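Local coordinates for protein similar to sp|P32453 Saccharomyces cerevisiae YNL315c ATP11 (Candida glabrata CBS 138, PDB 2P4F) that probably binds unfolded protein as a mitochondrial chaperone of the ATP11 family, with a half-barrel domain built on an antiparallel sheet, at residues F210-D222 with L231-S243. Residues are numbered along the deposited sequence; the frame is centred on the assembly and turned at random.
Sequences FAKPHTTIQFHLD and LMNGQVESDSNVS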
loop_
_atom_site.group_PDB
_atom_site.type_symbol
_atom_site.label_atom_id
_atom_site.label_comp_id
_atom_site.label_asym_id
_atom_site.label_seq_id
_atom_site.Cartn_x
_atom_site.Cartn_y
_atom_site.Cartn_z
ATOM N N PHE A 210 -4.779 -10.029 17.033
ATOM C CA PHE A 210 -5.024 -8.629 16.632
ATOM C C PHE A 210 -3.726 -7.906 16.277
ATOM O O PHE A 210 -3.756 -6.815 15.648
ATOM C CB PHE A 210 -5.703 -7.895 17.786
ATOM C CG PHE A 210 -6.990 -8.573 18.225
ATOM C CD1 PHE A 210 -7.906 -8.984 17.273
ATOM C CD2 PHE A 210 -7.248 -8.778 19.567
ATOM C CE1 PHE A 210 -9.073 -9.593 17.615
ATOM C CE2 PHE A 210 -8.439 -9.399 19.931
ATOM C CZ PHE A 210 -9.335 -9.802 18.962
ATOM N N ALA A 211 -2.600 -8.498 16.666
ATOM C CA ALA A 211 -1.292 -7.926 16.428
ATOM C C ALA A 211 -0.927 -8.094 14.956
ATOM O O ALA A 211 -0.174 -7.307 14.366
ATOM C CB ALA A 211 -0.241 -8.614 17.300
ATOM N N LYS A 212 -1.467 -9.133 14.306
ATOM C CA LYS A 212 -1.278 -9.322 12.859
ATOM C C LYS A 212 -1.953 -8.211 12.043
ATOM O O LYS A 212 -3.082 -7.867 12.338
ATOM C CB LYS A 212 -1.859 -10.700 12.543
ATOM C CG LYS A 212 -2.010 -11.298 11.205
ATOM C CD LYS A 212 -2.505 -12.752 11.270
ATOM C CE LYS A 212 -3.863 -12.818 11.963
ATOM N NZ LYS A 212 -4.814 -13.708 11.232
ATOM N N PRO A 213 -1.322 -7.679 11.010
ATOM C CA PRO A 213 -2.035 -6.749 10.141
ATOM C C PRO A 213 -3.257 -7.421 9.545
ATOM O O PRO A 213 -3.213 -8.578 9.145
ATOM C CB PRO A 213 -1.064 -6.429 8.998
ATOM C CG PRO A 213 0.236 -6.978 9.426
ATOM C CD PRO A 213 0.057 -7.957 10.564
ATOM N N HIS A 214 -4.368 -6.698 9.431
ATOM C CA HIS A 214 -5.496 -7.306 8.703
ATOM C C HIS A 214 -5.274 -7.259 7.200
ATOM O O HIS A 214 -5.902 -8.039 6.474
ATOM C CB HIS A 214 -6.787 -6.590 9.057
ATOM C CG HIS A 214 -6.762 -5.093 8.934
ATOM N ND1 HIS A 214 -6.725 -4.459 7.712
ATOM C CD2 HIS A 214 -6.813 -4.137 9.927
ATOM C CE1 HIS A 214 -6.736 -3.137 7.939
ATOM N NE2 HIS A 214 -6.786 -2.929 9.273
ATOM N N THR A 215 -4.427 -6.356 6.713
ATOM C CA THR A 215 -4.186 -6.208 5.261
ATOM C C THR A 215 -2.676 -6.158 5.017
ATOM O O THR A 215 -2.003 -5.305 5.669
ATOM C CB THR A 215 -4.854 -4.935 4.737
ATOM O OG1 THR A 215 -6.277 -5.058 4.924
ATOM C CG2 THR A 215 -4.645 -4.781 3.218
ATOM N N THR A 216 -2.150 -6.991 4.150
ATOM C CA THR A 216 -0.721 -6.910 3.789
ATOM C C THR A 216 -0.673 -6.766 2.291
ATOM O O THR A 216 -1.332 -7.557 1.558
ATOM C CB THR A 216 0.012 -8.188 4.214
ATOM O OG1 THR A 216 0.046 -8.185 5.677
ATOM C CG2 THR A 216 1.463 -8.259 3.784
ATOM N N ILE A 217 0.072 -5.826 1.773
ATOM C CA ILE A 217 0.186 -5.572 0.345
ATOM C C ILE A 217 1.655 -5.703 -0.029
ATOM O O ILE A 217 2.513 -5.154 0.648
ATOM C CB ILE A 217 -0.360 -4.180 -0.012
ATOM C CG1 ILE A 217 -1.817 -3.998 0.520
ATOM C CG2 ILE A 217 -0.245 -3.965 -1.491
ATOM C CD1 ILE A 217 -2.313 -2.614 0.543
ATOM N N GLN A 218 1.909 -6.427 -1.155
ATOM C CA GLN A 218 3.244 -6.491 -1.701
ATOM C C GLN A 218 3.259 -5.724 -3.033
ATOM O O GLN A 218 2.306 -5.894 -3.831
ATOM C CB GLN A 218 3.717 -7.920 -2.015
ATOM C CG GLN A 218 3.779 -8.860 -0.790
ATOM C CD GLN A 218 4.561 -10.102 -1.224
ATOM O OE1 GLN A 218 3.962 -10.897 -2.009
ATOM N NE2 GLN A 218 5.822 -10.256 -0.800
ATOM N N PHE A 219 4.342 -4.937 -3.210
ATOM C CA PHE A 219 4.630 -4.321 -4.502
ATOM C C PHE A 219 5.917 -4.914 -5.011
ATOM O O PHE A 219 6.926 -4.835 -4.319
ATOM C CB PHE A 219 4.766 -2.808 -4.343
ATOM C CG PHE A 219 3.485 -2.124 -3.937
ATOM C CD1 PHE A 219 2.570 -1.646 -4.872
ATOM C CD2 PHE A 219 3.206 -1.933 -2.582
ATOM C CE1 PHE A 219 1.378 -0.992 -4.529
ATOM C CE2 PHE A 219 2.025 -1.300 -2.213
ATOM C CZ PHE A 219 1.141 -0.807 -3.172
ATOM N N HIS A 220 5.848 -5.513 -6.200
ATOM C CA HIS A 220 7.025 -6.159 -6.778
ATOM C C HIS A 220 7.615 -5.277 -7.844
ATOM O O HIS A 220 6.883 -4.911 -8.767
ATOM C CB HIS A 220 6.607 -7.498 -7.423
ATOM C CG HIS A 220 6.028 -8.381 -6.356
ATOM N ND1 HIS A 220 6.808 -9.053 -5.444
ATOM C CD2 HIS A 220 4.715 -8.657 -6.095
ATOM C CE1 HIS A 220 6.001 -9.728 -4.642
ATOM N NE2 HIS A 220 4.707 -9.502 -4.999
ATOM N N LEU A 221 8.875 -4.933 -7.756
ATOM C CA LEU A 221 9.517 -3.972 -8.656
ATOM C C LEU A 221 10.425 -4.618 -9.685
ATOM O O LEU A 221 11.145 -3.951 -10.410
ATOM C CB LEU A 221 10.378 -2.996 -7.802
ATOM C CG LEU A 221 9.665 -2.348 -6.610
ATOM C CD1 LEU A 221 10.643 -1.338 -6.012
ATOM C CD2 LEU A 221 8.331 -1.740 -6.978
ATOM N N ASP A 222 10.434 -5.951 -9.769
ATOM C CA ASP A 222 11.330 -6.729 -10.590
ATOM C C ASP A 222 11.219 -6.335 -12.065
ATOM O O ASP A 222 12.229 -6.516 -12.793
ATOM C CB ASP A 222 11.017 -8.227 -10.433
ATOM C CG ASP A 222 10.984 -8.645 -8.969
ATOM O OD1 ASP A 222 11.841 -9.533 -8.623
ATOM O OD2 ASP A 222 10.121 -8.200 -8.156
ATOM N N LEU A 231 3.942 -4.822 -9.964
ATOM C CA LEU A 231 2.834 -5.783 -9.776
ATOM C C LEU A 231 2.478 -5.766 -8.298
ATOM O O LEU A 231 3.388 -5.904 -7.437
ATOM C CB LEU A 231 3.295 -7.176 -10.219
ATOM C CG LEU A 231 3.534 -7.282 -11.747
ATOM C CD1 LEU A 231 3.754 -8.775 -12.014
ATOM C CD2 LEU A 231 2.426 -6.730 -12.560
ATOM N N MET A 232 1.179 -5.607 -7.984
ATOM C CA MET A 232 0.750 -5.560 -6.577
ATOM C C MET A 232 -0.143 -6.702 -6.215
ATOM O O MET A 232 -1.007 -7.022 -7.063
ATOM C CB MET A 232 -0.020 -4.232 -6.359
ATOM C CG MET A 232 -0.403 -4.050 -4.895
ATOM S SD MET A 232 -1.641 -2.711 -4.716
ATOM C CE MET A 232 -3.120 -3.669 -5.059
ATOM N N ASN A 233 0.083 -7.343 -5.092
ATOM C CA ASN A 233 -0.847 -8.353 -4.600
ATOM C C ASN A 233 -1.073 -8.050 -3.120
ATOM O O ASN A 233 -0.119 -7.822 -2.388
ATOM C CB ASN A 233 -0.379 -9.798 -4.785
ATOM C CG ASN A 233 0.976 -10.063 -4.163
ATOM O OD1 ASN A 233 1.975 -9.587 -4.701
ATOM N ND2 ASN A 233 1.153 -10.806 -3.079
ATOM N N GLY A 234 -2.322 -8.038 -2.682
ATOM C CA GLY A 234 -2.560 -7.863 -1.250
ATOM C C GLY A 234 -3.603 -8.851 -0.820
ATOM O O GLY A 234 -4.360 -9.432 -1.633
ATOM N N GLN A 235 -3.629 -9.085 0.477
ATOM C CA GLN A 235 -4.601 -10.035 1.032
ATOM C C GLN A 235 -5.241 -9.386 2.264
ATOM O O GLN A 235 -4.492 -8.733 3.056
ATOM C CB GLN A 235 -3.984 -11.373 1.470
ATOM C CG GLN A 235 -3.803 -12.382 0.345
ATOM C CD GLN A 235 -2.942 -13.580 0.713
ATOM O OE1 GLN A 235 -2.613 -14.431 -0.107
ATOM N NE2 GLN A 235 -2.561 -13.664 1.985
ATOM N N VAL A 236 -6.520 -9.543 2.449
ATOM C CA VAL A 236 -7.216 -9.089 3.654
ATOM C C VAL A 236 -7.560 -10.309 4.484
ATOM O O VAL A 236 -8.129 -11.288 3.939
ATOM C CB VAL A 236 -8.510 -8.310 3.312
ATOM C CG1 VAL A 236 -9.221 -7.796 4.564
ATOM C CG2 VAL A 236 -8.112 -7.189 2.371
ATOM N N GLU A 237 -7.269 -10.318 5.760
ATOM C CA GLU A 237 -7.516 -11.479 6.600
ATOM C C GLU A 237 -9.012 -11.726 6.781
ATOM O O GLU A 237 -9.822 -10.862 7.099
ATOM C CB GLU A 237 -6.857 -11.253 7.960
ATOM C CG GLU A 237 -5.340 -11.215 7.965
ATOM C CD GLU A 237 -4.761 -12.562 7.605
ATOM O OE1 GLU A 237 -4.072 -12.677 6.574
ATOM O OE2 GLU A 237 -5.007 -13.528 8.348
ATOM N N SER A 238 -9.407 -12.991 6.591
ATOM C CA SER A 238 -10.853 -13.242 6.628
ATOM C C SER A 238 -11.395 -13.137 8.048
ATOM O O SER A 238 -12.603 -12.862 8.197
ATOM C CB SER A 238 -11.217 -14.581 6.004
ATOM O OG SER A 238 -10.309 -15.609 6.356
ATOM N N ASP A 239 -10.566 -13.338 9.063
ATOM C CA ASP A 239 -10.987 -13.245 10.470
ATOM C C ASP A 239 -11.188 -11.809 10.917
ATOM O O ASP A 239 -11.626 -11.570 12.032
ATOM C CB ASP A 239 -9.895 -13.819 11.392
ATOM C CG ASP A 239 -8.583 -13.103 11.048
ATOM O OD1 ASP A 239 -8.425 -11.887 11.326
ATOM O OD2 ASP A 239 -7.661 -13.742 10.470
ATOM N N SER A 240 -10.811 -10.813 10.106
ATOM C CA SER A 240 -10.904 -9.436 10.559
ATOM C C SER A 240 -12.238 -8.818 10.185
ATOM O O SER A 240 -12.938 -9.398 9.345
ATOM C CB SER A 240 -9.789 -8.611 9.901
ATOM O OG SER A 240 -10.210 -8.284 8.588
ATOM N N ASN A 241 -12.610 -7.665 10.734
ATOM C CA ASN A 241 -13.887 -7.075 10.294
ATOM C C ASN A 241 -13.603 -5.951 9.305
ATOM O O ASN A 241 -14.307 -4.941 9.198
ATOM C CB ASN A 241 -14.695 -6.574 11.486
ATOM C CG ASN A 241 -13.904 -5.477 12.182
ATOM O OD1 ASN A 241 -12.713 -5.312 11.880
ATOM N ND2 ASN A 241 -14.557 -4.756 13.077
ATOM N N VAL A 242 -12.518 -6.128 8.555
ATOM C CA VAL A 242 -12.222 -5.236 7.460
ATOM C C VAL A 242 -12.644 -5.926 6.168
ATOM O O VAL A 242 -12.141 -7.019 5.849
ATOM C CB VAL A 242 -10.733 -4.859 7.380
ATOM C CG1 VAL A 242 -10.451 -3.981 6.151
ATOM C CG2 VAL A 242 -10.318 -4.141 8.659
ATOM N N SER A 243 -13.548 -5.330 5.408
ATOM C CA SER A 243 -13.946 -5.945 4.147
ATOM C C SER A 243 -12.948 -5.647 3.046
ATOM O O SER A 243 -12.065 -4.811 3.182
ATOM C CB SER A 243 -15.340 -5.440 3.728
ATOM O OG SER A 243 -15.240 -4.104 3.255
#
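N233 joins two side chains of the neighbouring strand on the face it shares with Q218 and H220. Its OD1 takes the NE2 hydrogen of H220 at 2.7 Å, a bent bond in the carbonyl plane, with imidazole and amide nearly coplanar (4° between planes). Its ND2 gives a straighter bond, 3.0 Å long, to a lone pair of Q218 OE1, although the two amides stand almost perpendicular. CG of N233 sits between its own backbone N and carbonyl carbon (chi1 55°), which swings the amide across to 215-220. Y105 also bonds Q218 OE1, so this buried polar row ties the sheet to helix 102-105. On the other face, packing is close: M232 CG presses on I217 CG2 at 3.4 Å and lies over one face of the F219 ring, while SD lies 3.5 Å from F219 CE1, oblique to the ring, in a Met-aromatic contact. Strands 215-220 and 229-236 are antiparallel neighbours inside the six-stranded sheet of the half barrel, and helix 244-257 covers I217, T215 and V236. G234 lets the backbones close to 3.9 Å between its CA and that of I217. H214 and T215 together oppose I198 of the next strand in a classic beta bulge. At the bulge, V242 CG2 sits over the face of the H214 ring, a CH-pi contact, 3.6 Å from its centroid and 3° off the normal; H214 NE2 is hydrogen-bonded to Q182. The turn 237-240 forms the looser, solvent-facing end. There K212 NZ makes salt bridges to two carboxylates, reaching E237 OE2 on the anti side but well out of the carboxylate plane and D239 OD2 from above its plane, each at 2.9 Å; D239 is poorly ordered.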